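PDB 3NA6: succinylglutamate desuccinylase/aspartoacylase from Ruegeria sp. TM1040, which probably hydrolyses the amide bond of an N-acylated amino acid, as zinc-dependent succinylglutamate desuccinylases and aspartoacylases do, its exact substrate being unestablished. Local coordinates for residues F22-Y27 and S36-I41; G266-M271 and G315-G320; D80-L85 and I238-M243; P155-H160 and Q176-P181; T133-A138 and E200-V205. One frame throughout, in Å; residues are numbered along the deposited sequence. Where two conformers were deposited one is given.

Contact 1 of 5, residues F22-Y27 and S36-I41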
# COMPACT_ATOMS: atom_id res chain seq x y z
N PHE A 22 -24.48 -16.63 -13.03
CA PHE A 22 -23.30 -16.59 -12.18
C PHE A 22 -23.17 -17.81 -11.31
O PHE A 22 -24.16 -18.41 -10.93
CB PHE A 22 -23.31 -15.35 -11.28
CG PHE A 22 -23.60 -14.08 -12.03
CD1 PHE A 22 -22.58 -13.40 -12.69
CD2 PHE A 22 -24.90 -13.62 -12.16
CE1 PHE A 22 -22.85 -12.27 -13.44
CE2 PHE A 22 -25.17 -12.49 -12.92
CZ PHE A 22 -24.13 -11.82 -13.54
N LEU A 23 -21.93 -18.18 -11.00
CA LEU A 23 -21.64 -19.03 -9.88
C LEU A 23 -21.43 -18.11 -8.66
O LEU A 23 -20.45 -17.35 -8.59
CB LEU A 23 -20.37 -19.85 -10.16
CG LEU A 23 -20.43 -20.71 -11.43
CD1 LEU A 23 -19.15 -21.50 -11.59
CD2 LEU A 23 -21.62 -21.63 -11.43
N LYS A 24 -22.36 -18.15 -7.73
CA LYS A 24 -22.26 -17.36 -6.52
C LYS A 24 -21.43 -18.06 -5.46
O LYS A 24 -21.83 -19.10 -4.91
CB LYS A 24 -23.66 -17.06 -5.99
CG LYS A 24 -23.74 -16.04 -4.85
CD LYS A 24 -25.24 -15.61 -4.65
CE LYS A 24 -25.74 -15.80 -3.23
NZ LYS A 24 -25.42 -17.07 -2.49
N LEU A 25 -20.27 -17.50 -5.19
CA LEU A 25 -19.37 -18.04 -4.17
C LEU A 25 -19.42 -17.08 -3.01
O LEU A 25 -18.94 -15.96 -3.13
CB LEU A 25 -17.97 -18.13 -4.77
CG LEU A 25 -16.75 -18.41 -3.92
CD1 LEU A 25 -17.02 -19.60 -3.06
CD2 LEU A 25 -15.58 -18.61 -4.89
N PRO A 26 -20.01 -17.49 -1.89
CA PRO A 26 -20.00 -16.61 -0.74
C PRO A 26 -18.60 -16.18 -0.33
O PRO A 26 -17.71 -16.99 -0.28
CB PRO A 26 -20.65 -17.45 0.36
CG PRO A 26 -21.47 -18.47 -0.37
CD PRO A 26 -20.65 -18.78 -1.59
N TYR A 27 -18.43 -14.91 -0.04
CA TYR A 27 -17.11 -14.34 0.31
C TYR A 27 -17.33 -13.18 1.28
O TYR A 27 -17.64 -12.05 0.87
CB TYR A 27 -16.35 -13.93 -0.97
CG TYR A 27 -15.08 -13.15 -0.75
CD1 TYR A 27 -14.19 -13.49 0.27
CD2 TYR A 27 -14.74 -12.09 -1.60
CE1 TYR A 27 -13.04 -12.76 0.48
CE2 TYR A 27 -13.58 -11.35 -1.40
CZ TYR A 27 -12.74 -11.69 -0.35
OH TYR A 27 -11.59 -10.97 -0.13
N SER A 36 -20.23 -11.85 -2.00
CA SER A 36 -20.01 -12.98 -2.90
C SER A 36 -19.04 -12.62 -4.03
O SER A 36 -18.86 -11.45 -4.39
CB SER A 36 -21.33 -13.44 -3.55
OG SER A 36 -22.43 -13.33 -2.66
N VAL A 37 -18.42 -13.64 -4.59
CA VAL A 37 -17.77 -13.53 -5.88
C VAL A 37 -18.78 -14.10 -6.86
O VAL A 37 -19.19 -15.22 -6.71
CB VAL A 37 -16.49 -14.33 -5.93
CG1 VAL A 37 -15.85 -14.24 -7.35
CG2 VAL A 37 -15.51 -13.80 -4.89
N MSE A 38 -19.20 -13.30 -7.83
CA MSE A 38 -20.19 -13.67 -8.82
C MSE A 38 -19.50 -14.07 -10.14
O MSE A 38 -19.25 -13.23 -10.99
CB MSE A 38 -21.16 -12.50 -9.04
CG MSE A 38 -21.86 -12.06 -7.77
SE MSE A 38 -23.23 -13.35 -7.21
CE MSE A 38 -24.70 -12.61 -8.27
N ILE A 39 -19.19 -15.36 -10.30
CA ILE A 39 -18.40 -15.79 -11.47
C ILE A 39 -19.30 -15.94 -12.72
O ILE A 39 -20.20 -16.76 -12.69
CB ILE A 39 -17.72 -17.14 -11.20
CG1 ILE A 39 -16.87 -17.05 -9.94
CG2 ILE A 39 -16.85 -17.56 -12.40
CD1 ILE A 39 -16.15 -18.35 -9.61
N PRO A 40 -19.05 -15.19 -13.81
CA PRO A 40 -19.99 -15.31 -14.94
C PRO A 40 -19.95 -16.69 -15.55
O PRO A 40 -18.89 -17.31 -15.63
CB PRO A 40 -19.47 -14.28 -15.93
CG PRO A 40 -18.88 -13.23 -15.03
CD PRO A 40 -18.12 -14.09 -14.05
N ILE A 41 -21.12 -17.16 -15.97
CA ILE A 41 -21.24 -18.46 -16.59
C ILE A 41 -22.40 -18.43 -17.59
O ILE A 41 -23.41 -17.78 -17.34
CB ILE A 41 -21.43 -19.59 -15.53
CG1 ILE A 41 -21.43 -20.99 -16.20
CG2 ILE A 41 -22.67 -19.35 -14.66
CD1 ILE A 41 -21.22 -22.11 -15.18
O HOH W 1 -23.15 -15.49 -1.34
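The Phe22 ring is met obliquely by Met38, a selenomethionine whose CB lies 4.0 Å from Phe22 CD1 and whose CE comes near CD2; bends at chi2 (-73°) and chi3 (-87°) curl the chain so that CE, like CB, meets the ring. The same CD1 approaches CA of Pro40. At the far end the Tyr27 ring takes CG2 of Val37 obliquely, 3.8 Å from its CD2. Between the rings the strands pair antiparallel in a hairpin: Leu23 and Ile39 exchange N-H...O bonds, as do Leu25 and Val37, with Leu25 N 2.9 Å from Val37 O. Leu23, Leu25, Val37 and Ile39 share one apolar face, where Leu23 CD2 also reaches Ile41 CD1 (3.8 Å); helices 122-134 and 93-97 cover it. On the other face Lys24 lies beside Met38, its CG 3.6 Å from SE. A water accepts from Lys24 NZ at 3.0 Å and donates to Ser36 OG at 2.6 Å. Ser36 OG also bonds Gly320 O of the second subunit, and Lys24 makes a cation-pi contact with Phe261 there. The hairpin turns an apolar face to its own helices and a mixed one, with ammonium and hydroxyl bridged by water, to neighbouring subunits.

Contact 2 of 5, residues G266-M271 and G315-G320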
# COMPACT_ATOMS: atom_id res chain seq x y z
N GLY A 266 18.13 -6.35 -15.00
CA GLY A 266 18.49 -5.25 -15.86
C GLY A 266 17.53 -4.98 -16.98
O GLY A 266 16.36 -5.45 -16.97
N LEU A 267 18.05 -4.21 -17.94
CA LEU A 267 17.40 -3.86 -19.19
C LEU A 267 17.53 -5.04 -20.15
O LEU A 267 18.63 -5.43 -20.53
CB LEU A 267 18.06 -2.62 -19.80
CG LEU A 267 17.52 -2.09 -21.14
CD1 LEU A 267 16.06 -1.75 -20.96
CD2 LEU A 267 18.32 -0.88 -21.68
N PHE A 268 16.40 -5.57 -20.59
CA PHE A 268 16.39 -6.82 -21.36
C PHE A 268 16.40 -6.52 -22.86
O PHE A 268 15.49 -5.83 -23.37
CB PHE A 268 15.12 -7.58 -21.04
CG PHE A 268 15.02 -8.91 -21.71
CD1 PHE A 268 15.92 -9.92 -21.41
CD2 PHE A 268 14.02 -9.17 -22.62
CE1 PHE A 268 15.84 -11.14 -21.96
CE2 PHE A 268 13.95 -10.43 -23.23
CZ PHE A 268 14.85 -11.41 -22.86
N GLU A 269 17.42 -7.00 -23.55
CA GLU A 269 17.48 -6.89 -24.99
C GLU A 269 17.45 -8.27 -25.64
O GLU A 269 18.44 -9.02 -25.62
CB GLU A 269 18.73 -6.16 -25.48
CG GLU A 269 18.72 -6.04 -27.04
CD GLU A 269 20.00 -5.53 -27.61
OE1 GLU A 269 20.92 -5.29 -26.82
OE2 GLU A 269 20.07 -5.39 -28.86
N ILE A 270 16.32 -8.62 -26.25
CA ILE A 270 16.24 -9.90 -26.98
C ILE A 270 16.91 -9.69 -28.34
O ILE A 270 16.90 -8.56 -28.86
CB ILE A 270 14.80 -10.40 -27.12
CG1 ILE A 270 14.81 -11.89 -27.43
CG2 ILE A 270 14.01 -9.60 -28.15
CD1 ILE A 270 13.90 -12.67 -26.63
N MSE A 271 17.51 -10.73 -28.91
CA MSE A 271 18.24 -10.60 -30.18
C MSE A 271 17.53 -11.20 -31.41
O MSE A 271 17.90 -10.92 -32.56
CB MSE A 271 19.63 -11.22 -30.06
CG MSE A 271 20.45 -10.63 -28.92
SE MSE A 271 20.62 -8.66 -28.91
CE MSE A 271 21.51 -8.35 -30.60
N GLY A 315 10.42 -5.02 -20.47
CA GLY A 315 11.68 -4.35 -20.70
C GLY A 315 12.71 -4.62 -19.64
O GLY A 315 13.89 -4.62 -19.92
N MSE A 316 12.26 -4.82 -18.41
CA MSE A 316 13.14 -5.03 -17.29
C MSE A 316 13.03 -6.51 -16.98
O MSE A 316 11.91 -7.06 -16.95
CB MSE A 316 12.62 -4.17 -16.14
CG MSE A 316 13.57 -3.94 -15.05
SE MSE A 316 15.01 -2.68 -15.55
CE MSE A 316 16.05 -3.41 -14.05
N ILE A 317 14.18 -7.18 -16.78
CA ILE A 317 14.22 -8.57 -16.40
C ILE A 317 14.82 -8.66 -14.99
O ILE A 317 15.58 -7.80 -14.58
CB ILE A 317 14.98 -9.43 -17.44
CG1 ILE A 317 14.81 -10.93 -17.14
CG2 ILE A 317 16.51 -8.98 -17.51
CD1 ILE A 317 15.29 -11.88 -18.31
N LYS A 318 14.42 -9.68 -14.24
CA LYS A 318 14.91 -9.90 -12.89
C LYS A 318 15.76 -11.14 -12.80
O LYS A 318 15.59 -12.09 -13.56
CB LYS A 318 13.73 -10.05 -11.94
CG LYS A 318 12.87 -8.83 -11.95
CD LYS A 318 11.92 -8.85 -10.79
CE LYS A 318 10.68 -9.56 -11.18
NZ LYS A 318 10.01 -8.71 -12.19
N SER A 319 16.65 -11.15 -11.82
CA SER A 319 17.37 -12.34 -11.48
C SER A 319 16.41 -13.52 -11.27
O SER A 319 15.38 -13.41 -10.57
CB SER A 319 18.23 -12.08 -10.25
OG SER A 319 19.12 -13.14 -10.10
N GLY A 320 16.71 -14.62 -11.94
CA GLY A 320 15.91 -15.83 -11.86
C GLY A 320 14.80 -15.92 -12.90
O GLY A 320 14.11 -16.94 -12.94
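Ile317 and Phe268 cross at a slant: CD1 of the isoleucine sits 3.7 Å from Phe268 CD1 and nearly as close to CE1. With CG1 of Ile317 and CG of Phe268 both anti to the backbone N (Phe268 chi1 -177°), CD1 of the isoleucine is carried to the ring. Ile317 CG2 lies 3.6 Å from Gly266 O, while Phe268 CB rests 3.4 Å from Gly315 O. Beyond the pair, the ring meets His312 edge-to-face. An alanine at Ile317 would probably open a gap beside Phe268 CD1 and CE1 and leave the ring freer to turn. On the opposite face Met316, a selenomethionine bent at chi2 (73°), folds over the bare backbone of Gly266, its CE 3.6 Å from Gly266 CA; Leu267 CD1 approaches Gly315 O. Three backbone bonds hold the strands antiparallel: Gly266 and Ile317 bond each other in both directions, and Phe268 N donates to Gly315 O at 2.8 Å. Strand 316-317 is the outermost of a four-stranded antiparallel sheet within this chain, and Met316 also packs on Ser99 of the third subunit. Apart from the backbone bonds the join is apolar: the carbonyls of Gly266, Gly315 and Ile317 accept the cross-strand N-H groups, carbon from Ile317 and Phe268 packs on one face, and the selenomethionine on the other.

Contact 3 of 5, residues D80-L85 and I238-M243. With CA (calcium ion), chain C.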
# COMPACT_ATOMS: atom_id res chain seq x y z
N ASP A 80 -28.10 -24.30 -32.68
CA ASP A 80 -26.82 -24.60 -33.35
C ASP A 80 -26.06 -25.71 -32.63
O ASP A 80 -25.06 -26.19 -33.15
CB ASP A 80 -25.85 -23.39 -33.33
CG ASP A 80 -26.42 -22.09 -33.94
OD1 ASP A 80 -27.24 -22.19 -34.90
OD2 ASP A 80 -25.97 -20.98 -33.48
N VAL A 81 -26.51 -26.06 -31.42
CA VAL A 81 -25.82 -26.94 -30.49
C VAL A 81 -26.47 -28.32 -30.45
O VAL A 81 -27.70 -28.43 -30.44
CB VAL A 81 -25.84 -26.31 -29.07
CG1 VAL A 81 -25.38 -27.29 -28.00
CG2 VAL A 81 -24.97 -25.07 -29.05
N THR A 82 -25.64 -29.37 -30.46
CA THR A 82 -26.07 -30.76 -30.18
C THR A 82 -25.20 -31.29 -29.04
O THR A 82 -24.09 -31.78 -29.25
CB THR A 82 -25.93 -31.65 -31.42
OG1 THR A 82 -24.59 -31.56 -31.93
CG2 THR A 82 -26.95 -31.20 -32.53
N GLY A 83 -25.71 -31.15 -27.82
CA GLY A 83 -24.91 -31.38 -26.62
C GLY A 83 -25.07 -30.18 -25.70
O GLY A 83 -26.14 -29.58 -25.62
N ARG A 84 -23.98 -29.85 -25.02
CA ARG A 84 -23.97 -28.79 -24.03
C ARG A 84 -22.65 -28.07 -24.01
O ARG A 84 -21.59 -28.70 -23.98
CB ARG A 84 -24.25 -29.35 -22.65
CG ARG A 84 -24.25 -28.27 -21.54
CD ARG A 84 -24.86 -28.76 -20.26
NE ARG A 84 -24.28 -30.03 -19.81
CZ ARG A 84 -24.46 -30.56 -18.61
NH1 ARG A 84 -25.19 -29.96 -17.68
NH2 ARG A 84 -23.89 -31.72 -18.33
N LEU A 85 -22.73 -26.74 -23.99
CA LEU A 85 -21.58 -25.90 -23.71
C LEU A 85 -21.70 -25.30 -22.30
O LEU A 85 -22.68 -24.67 -22.01
CB LEU A 85 -21.50 -24.78 -24.76
CG LEU A 85 -21.39 -25.20 -26.23
CD1 LEU A 85 -21.58 -23.98 -27.15
CD2 LEU A 85 -20.06 -25.91 -26.51
N ILE A 238 -20.33 -31.07 -31.03
CA ILE A 238 -21.27 -30.20 -30.33
C ILE A 238 -21.80 -29.09 -31.24
O ILE A 238 -22.98 -28.68 -31.12
CB ILE A 238 -20.64 -29.60 -29.05
CG1 ILE A 238 -20.13 -30.74 -28.14
CG2 ILE A 238 -21.65 -28.71 -28.33
CD1 ILE A 238 -19.39 -30.31 -26.82
N LEU A 239 -20.91 -28.56 -32.08
CA LEU A 239 -21.27 -27.58 -33.12
C LEU A 239 -21.12 -28.30 -34.45
O LEU A 239 -20.48 -29.34 -34.52
CB LEU A 239 -20.36 -26.33 -33.10
CG LEU A 239 -20.40 -25.41 -31.89
CD1 LEU A 239 -19.46 -24.18 -32.02
CD2 LEU A 239 -21.83 -24.94 -31.65
N GLN A 240 -21.77 -27.79 -35.50
CA GLN A 240 -21.71 -28.45 -36.81
C GLN A 240 -21.06 -27.49 -37.79
O GLN A 240 -20.97 -26.30 -37.50
CB GLN A 240 -23.10 -28.90 -37.27
CG GLN A 240 -23.72 -29.99 -36.28
CD GLN A 240 -24.56 -29.35 -35.16
OE1 GLN A 240 -25.47 -28.58 -35.46
NE2 GLN A 240 -24.26 -29.65 -33.90
N GLY A 241 -20.59 -28.01 -38.91
CA GLY A 241 -19.95 -27.17 -39.93
C GLY A 241 -18.63 -27.77 -40.37
O GLY A 241 -18.30 -28.87 -39.96
N GLU A 242 -17.89 -27.07 -41.22
CA GLU A 242 -16.60 -27.57 -41.67
C GLU A 242 -15.51 -26.85 -40.92
O GLU A 242 -15.60 -25.65 -40.66
CB GLU A 242 -16.44 -27.45 -43.20
CG GLU A 242 -15.88 -26.12 -43.70
CD GLU A 242 -16.10 -25.91 -45.20
OE1 GLU A 242 -16.82 -26.73 -45.82
OE2 GLU A 242 -15.57 -24.93 -45.75
N MSE A 243 -14.49 -27.60 -40.54
CA MSE A 243 -13.39 -27.07 -39.79
C MSE A 243 -12.51 -26.24 -40.69
O MSE A 243 -12.48 -26.46 -41.88
CB MSE A 243 -12.61 -28.22 -39.21
CG MSE A 243 -13.44 -29.05 -38.21
SE MSE A 243 -12.24 -30.07 -37.12
CE MSE A 243 -11.47 -31.16 -38.61
CA CA C . -23.54 -33.63 -33.04
O HOH W 2 -23.85 -34.65 -30.65
O HOH W 3 -22.62 -32.97 -35.26
O HOH W 4 -22.17 -35.77 -33.31
O HOH W 5 -25.80 -34.56 -33.69
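Thr82 and Ile238 face each other where the chain enters strand 83-88, and one nearly straight backbone bond ties them: Thr82 N donates to Ile238 O at 2.8 Å (172° at the hydrogen), with a CA-H...O contact from Ile238 CA back to Thr82 O. Ile238 carries the apolar side of the join. Its CG2 branch lies 3.7 Å from Leu85 CD2 and alongside Val81 CG1, while CD1 reaches toward Arg84 O. Next to it, Leu239 CD2 slants against Val81 CG2 at 4.1 Å. On the outer side the hydroxyl of Thr82 (chi1 54°, OG1 between the backbone N and the carbonyl carbon) turns toward the calcium ion and binds it at 2.6 Å. Gln240, bent at chi2, swings its amide across Thr82; NE2 lies 2.8 Å from Thr82 OG1 but is badly angled for a hydrogen bond. Four waters and Gly237 O complete six ligands round the metal, and one of these waters also donates to Thr82 O at 3.2 Å. With no carboxylate bound directly and water in most positions, the calcium would probably be held rather loosely. This is a largely hydrated calcium site, with no sign of a catalytic role, joining the lead into strand 83-88 of the central sheet to the chain after helix 219-235 in the alpha/beta catalytic fold.

Contact 4 of 5, residues P155-H160 and Q176-P181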
# COMPACT_ATOMS: atom_id res chain seq x y z
N PRO A 155 2.10 -19.02 -30.96
CA PRO A 155 0.76 -19.51 -30.60
C PRO A 155 0.59 -20.98 -30.86
O PRO A 155 0.54 -21.38 -32.03
CB PRO A 155 -0.17 -18.67 -31.45
CG PRO A 155 0.69 -18.29 -32.70
CD PRO A 155 2.08 -18.15 -32.16
N PHE A 156 0.56 -21.80 -29.79
CA PHE A 156 0.39 -23.25 -29.96
C PHE A 156 -0.82 -23.85 -29.24
O PHE A 156 -1.33 -23.32 -28.25
CB PHE A 156 1.68 -24.05 -29.66
CG PHE A 156 2.15 -23.99 -28.25
CD1 PHE A 156 1.60 -24.82 -27.29
CD2 PHE A 156 3.15 -23.12 -27.87
CE1 PHE A 156 2.06 -24.77 -25.96
CE2 PHE A 156 3.60 -23.08 -26.55
CZ PHE A 156 3.05 -23.90 -25.60
N ALA A 157 -1.31 -24.96 -29.79
CA ALA A 157 -2.19 -25.86 -29.04
C ALA A 157 -1.31 -27.03 -28.57
O ALA A 157 -0.40 -27.46 -29.31
CB ALA A 157 -3.29 -26.36 -29.94
N ALA A 158 -1.59 -27.53 -27.36
CA ALA A 158 -0.79 -28.57 -26.73
C ALA A 158 -1.63 -29.77 -26.30
O ALA A 158 -2.75 -29.60 -25.82
CB ALA A 158 -0.03 -28.03 -25.53
N ALA A 159 -1.07 -30.96 -26.50
CA ALA A 159 -1.60 -32.24 -26.03
C ALA A 159 -0.52 -32.92 -25.18
O ALA A 159 0.70 -32.76 -25.46
CB ALA A 159 -1.90 -33.15 -27.26
N HIS A 160 -0.95 -33.71 -24.19
CA HIS A 160 -0.02 -34.27 -23.24
C HIS A 160 0.32 -35.73 -23.49
O HIS A 160 -0.48 -36.49 -24.02
CB HIS A 160 -0.53 -34.06 -21.82
CG HIS A 160 -0.57 -32.63 -21.40
ND1 HIS A 160 -1.71 -32.03 -20.90
CD2 HIS A 160 0.37 -31.65 -21.48
CE1 HIS A 160 -1.46 -30.75 -20.67
NE2 HIS A 160 -0.20 -30.50 -21.00
N GLN A 176 -4.71 -31.45 -32.81
CA GLN A 176 -4.64 -31.26 -34.25
C GLN A 176 -5.86 -30.54 -34.82
O GLN A 176 -5.69 -29.69 -35.70
CB GLN A 176 -4.48 -32.57 -35.01
CG GLN A 176 -3.19 -33.28 -34.75
CD GLN A 176 -2.96 -34.41 -35.73
OE1 GLN A 176 -3.86 -35.21 -36.02
NE2 GLN A 176 -1.76 -34.48 -36.24
N ALA A 177 -7.07 -30.89 -34.37
CA ALA A 177 -8.28 -30.22 -34.85
C ALA A 177 -8.22 -28.72 -34.54
O ALA A 177 -8.66 -27.91 -35.35
CB ALA A 177 -9.54 -30.81 -34.23
N PHE A 178 -7.73 -28.36 -33.35
CA PHE A 178 -7.61 -26.94 -32.95
C PHE A 178 -6.85 -26.17 -34.02
O PHE A 178 -7.25 -25.07 -34.40
CB PHE A 178 -6.89 -26.79 -31.59
CG PHE A 178 -7.02 -25.41 -30.97
CD1 PHE A 178 -6.17 -24.38 -31.34
CD2 PHE A 178 -7.97 -25.16 -29.98
CE1 PHE A 178 -6.28 -23.11 -30.76
CE2 PHE A 178 -8.10 -23.91 -29.40
CZ PHE A 178 -7.24 -22.87 -29.78
N ASN A 179 -5.78 -26.79 -34.51
CA ASN A 179 -5.05 -26.32 -35.68
C ASN A 179 -4.46 -24.91 -35.50
O ASN A 179 -4.61 -24.01 -36.36
CB ASN A 179 -5.93 -26.43 -36.92
CG ASN A 179 -5.20 -26.08 -38.22
OD1 ASN A 179 -5.66 -25.20 -38.95
ND2 ASN A 179 -4.08 -26.75 -38.50
N ALA A 180 -3.78 -24.73 -34.38
CA ALA A 180 -3.08 -23.46 -34.12
C ALA A 180 -1.89 -23.40 -35.07
O ALA A 180 -1.53 -24.41 -35.71
CB ALA A 180 -2.63 -23.36 -32.65
N PRO A 181 -1.28 -22.23 -35.22
CA PRO A 181 -0.15 -22.16 -36.15
C PRO A 181 1.03 -23.02 -35.70
O PRO A 181 1.85 -23.39 -36.53
CB PRO A 181 0.21 -20.67 -36.16
CG PRO A 181 -1.07 -19.98 -35.79
CD PRO A 181 -1.70 -20.90 -34.77
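Ala180 CB packs directly against the backbone at the start of strand 156-160 and the residue before it, 3.5 Å from Ala157 N and 3.8 Å from Pro155 O. Beside it the methyl of Ala157 meets Ala180 CB at 4.1 Å and touches Phe178, whose CD1 lies 3.8 Å away. The edge of that ring in turn takes Ala180 N in its own plane. This small, buried apolar cluster is the tight part. The proline end is the solvent side: Pro181 is partly exposed, although its side chain crosses that of Pro155 at about a right angle, touching CG to CG at 3.9 Å, and its CD lies 3.6 Å from Pro155 O. No hydrogen bond joins the two segments. Asn179 leaves helix 165-178 with positive phi (61°), turning the chain back toward the strand. The result is the turn from helix 165-178 into strand 182-186 of a beta-alpha-beta unit, in which strand 182-186 pairs parallel with strand 156-160; helix 219-235 covers the two prolines through Arg220 and Ile224, and Phe178 rests on Val207 and Thr209 of strand 205-210.

Contact 5 of 5, residues T133-A138 and E200-V205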
# COMPACT_ATOMS: atom_id res chain seq x y z
N THR A 133 -18.09 -30.83 -9.07
CA THR A 133 -19.42 -30.55 -9.58
C THR A 133 -19.42 -30.40 -11.09
O THR A 133 -20.14 -31.11 -11.77
CB THR A 133 -20.06 -29.31 -8.89
OG1 THR A 133 -20.05 -29.53 -7.49
CG2 THR A 133 -21.51 -29.10 -9.36
N LEU A 134 -18.61 -29.50 -11.64
CA LEU A 134 -18.67 -29.25 -13.06
C LEU A 134 -17.97 -30.33 -13.91
O LEU A 134 -18.56 -30.85 -14.86
CB LEU A 134 -18.15 -27.86 -13.39
CG LEU A 134 -18.93 -26.69 -12.81
CD1 LEU A 134 -18.34 -25.39 -13.36
CD2 LEU A 134 -20.43 -26.84 -13.21
N LEU A 135 -16.72 -30.64 -13.61
CA LEU A 135 -15.98 -31.64 -14.41
C LEU A 135 -16.72 -32.98 -14.50
O LEU A 135 -16.76 -33.56 -15.57
CB LEU A 135 -14.54 -31.87 -13.92
CG LEU A 135 -13.52 -30.83 -14.43
CD1 LEU A 135 -12.11 -31.00 -13.80
CD2 LEU A 135 -13.48 -30.92 -15.94
N PRO A 136 -17.32 -33.45 -13.40
CA PRO A 136 -18.03 -34.71 -13.59
C PRO A 136 -19.20 -34.67 -14.56
O PRO A 136 -19.60 -35.72 -15.02
CB PRO A 136 -18.50 -35.10 -12.18
CG PRO A 136 -17.53 -34.43 -11.25
CD PRO A 136 -17.18 -33.10 -11.97
N MSE A 137 -19.74 -33.49 -14.88
CA MSE A 137 -20.80 -33.42 -15.86
C MSE A 137 -20.26 -33.16 -17.25
O MSE A 137 -21.02 -33.17 -18.20
CB MSE A 137 -21.80 -32.34 -15.47
CG MSE A 137 -22.59 -32.72 -14.23
SE MSE A 137 -24.10 -31.55 -14.00
CE MSE A 137 -23.31 -29.87 -14.71
N ALA A 138 -18.95 -32.96 -17.37
CA ALA A 138 -18.33 -32.74 -18.69
C ALA A 138 -17.71 -33.99 -19.26
O ALA A 138 -17.10 -34.78 -18.54
CB ALA A 138 -17.26 -31.64 -18.62
N GLU A 200 -7.56 -34.92 -17.17
CA GLU A 200 -6.97 -36.09 -17.78
C GLU A 200 -7.03 -37.34 -16.90
O GLU A 200 -7.24 -38.45 -17.40
CB GLU A 200 -5.53 -35.77 -18.15
CG GLU A 200 -5.44 -34.82 -19.31
CD GLU A 200 -4.05 -34.18 -19.41
OE1 GLU A 200 -3.23 -34.40 -18.49
OE2 GLU A 200 -3.80 -33.45 -20.39
N GLU A 201 -6.87 -37.18 -15.60
CA GLU A 201 -6.90 -38.36 -14.74
C GLU A 201 -8.30 -38.96 -14.59
O GLU A 201 -8.43 -40.12 -14.16
CB GLU A 201 -6.19 -38.12 -13.39
CG GLU A 201 -7.03 -37.35 -12.39
CD GLU A 201 -6.33 -37.14 -11.03
OE1 GLU A 201 -5.19 -37.63 -10.81
OE2 GLU A 201 -6.95 -36.45 -10.17
N MSE A 202 -9.33 -38.18 -14.94
CA MSE A 202 -10.69 -38.69 -15.04
C MSE A 202 -10.96 -39.45 -16.30
O MSE A 202 -12.08 -39.96 -16.49
CB MSE A 202 -11.73 -37.55 -15.01
CG MSE A 202 -11.70 -36.76 -13.79
SE MSE A 202 -12.79 -35.18 -13.97
CE MSE A 202 -12.67 -34.72 -12.05
N GLY A 203 -9.97 -39.53 -17.19
CA GLY A 203 -10.16 -40.22 -18.47
C GLY A 203 -10.74 -39.34 -19.55
O GLY A 203 -11.25 -39.86 -20.53
N LYS A 204 -10.62 -38.01 -19.39
CA LYS A 204 -11.27 -37.04 -20.29
C LYS A 204 -10.29 -36.24 -21.13
O LYS A 204 -9.19 -35.90 -20.69
CB LYS A 204 -12.18 -36.11 -19.48
CG LYS A 204 -13.40 -36.83 -18.93
CD LYS A 204 -14.17 -36.04 -17.89
CE LYS A 204 -15.31 -36.86 -17.35
NZ LYS A 204 -16.08 -36.12 -16.36
N VAL A 205 -10.69 -35.98 -22.38
CA VAL A 205 -9.89 -35.19 -23.30
C VAL A 205 -9.79 -33.74 -22.82
O VAL A 205 -10.79 -33.11 -22.43
CB VAL A 205 -10.47 -35.21 -24.74
CG1 VAL A 205 -9.77 -34.17 -25.61
CG2 VAL A 205 -10.28 -36.57 -25.33
O HOH W 6 -17.93 -38.29 -16.14
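Lys204 leaves its backbone with CG beside N (chi1 -69°) and then runs fully extended to chi4 (180°), a straight rod that carries NZ to the backbone of Leu135 and Ala138. There NZ donates to both carbonyl oxygens at 2.8 Å: it meets Ala138 O almost head-on (C=O...N 163°), but comes to Leu135 O from above the carbonyl plane. From the opposite face of that plane Ala138 N bonds the same oxygen at 2.9 Å, so Leu135 O is gripped twice. A water accepts from Lys204 NZ, also at 2.9 Å, and donates to Pro136 O, a longer bond. The lysine stands just past a helix end: Gly203, with positive phi and two bonds back into the last turn of helix 195-200, makes a Schellman motif there, and the chain then enters strand 205-210. On the other side NZ gathers carbonyls near the C-terminal end of helix 122-134, whose partial negative charge the ammonium would probably offset. A methionine in place of Lys204 would probably leave Ala138 O without this donor and Leu135 O with Ala138 N as its remaining partner here. Beside the rod Met202, a selenomethionine also extended beyond CG, crosses Leu135 at about a right angle, its SE 3.7 Å from Leu135 CB. Leu135 packs further on Tyr195, Ala198 and Val199 of helix 195-200.

Contacts 1, 3 and 4 all reach the ten-stranded sheet of the catalytic fold, with contacts 1 and 3 on neighbouring strands 36-46 and 83-88. Contact 5 joins contact 4 through a probable hydrogen bond, His160 ND1 to Glu200 OE2 at 2.6 Å, and packs on contact 3 at Arg84. Met243 of contact 3 meets Ala177 of contact 4. The calcium belongs to contact 3, whereas the catalytic metal could sit at a vacant point faced by His59, Glu62 and His145, with Phe156 of contact 4 near but not touching these residues. Contact 2 stands apart in a separate sheet, its centre about 29 Å from that of contact 4 and their nearest atoms about 14 Å apart, yet contacts 1 and 2 both touch the third subunit.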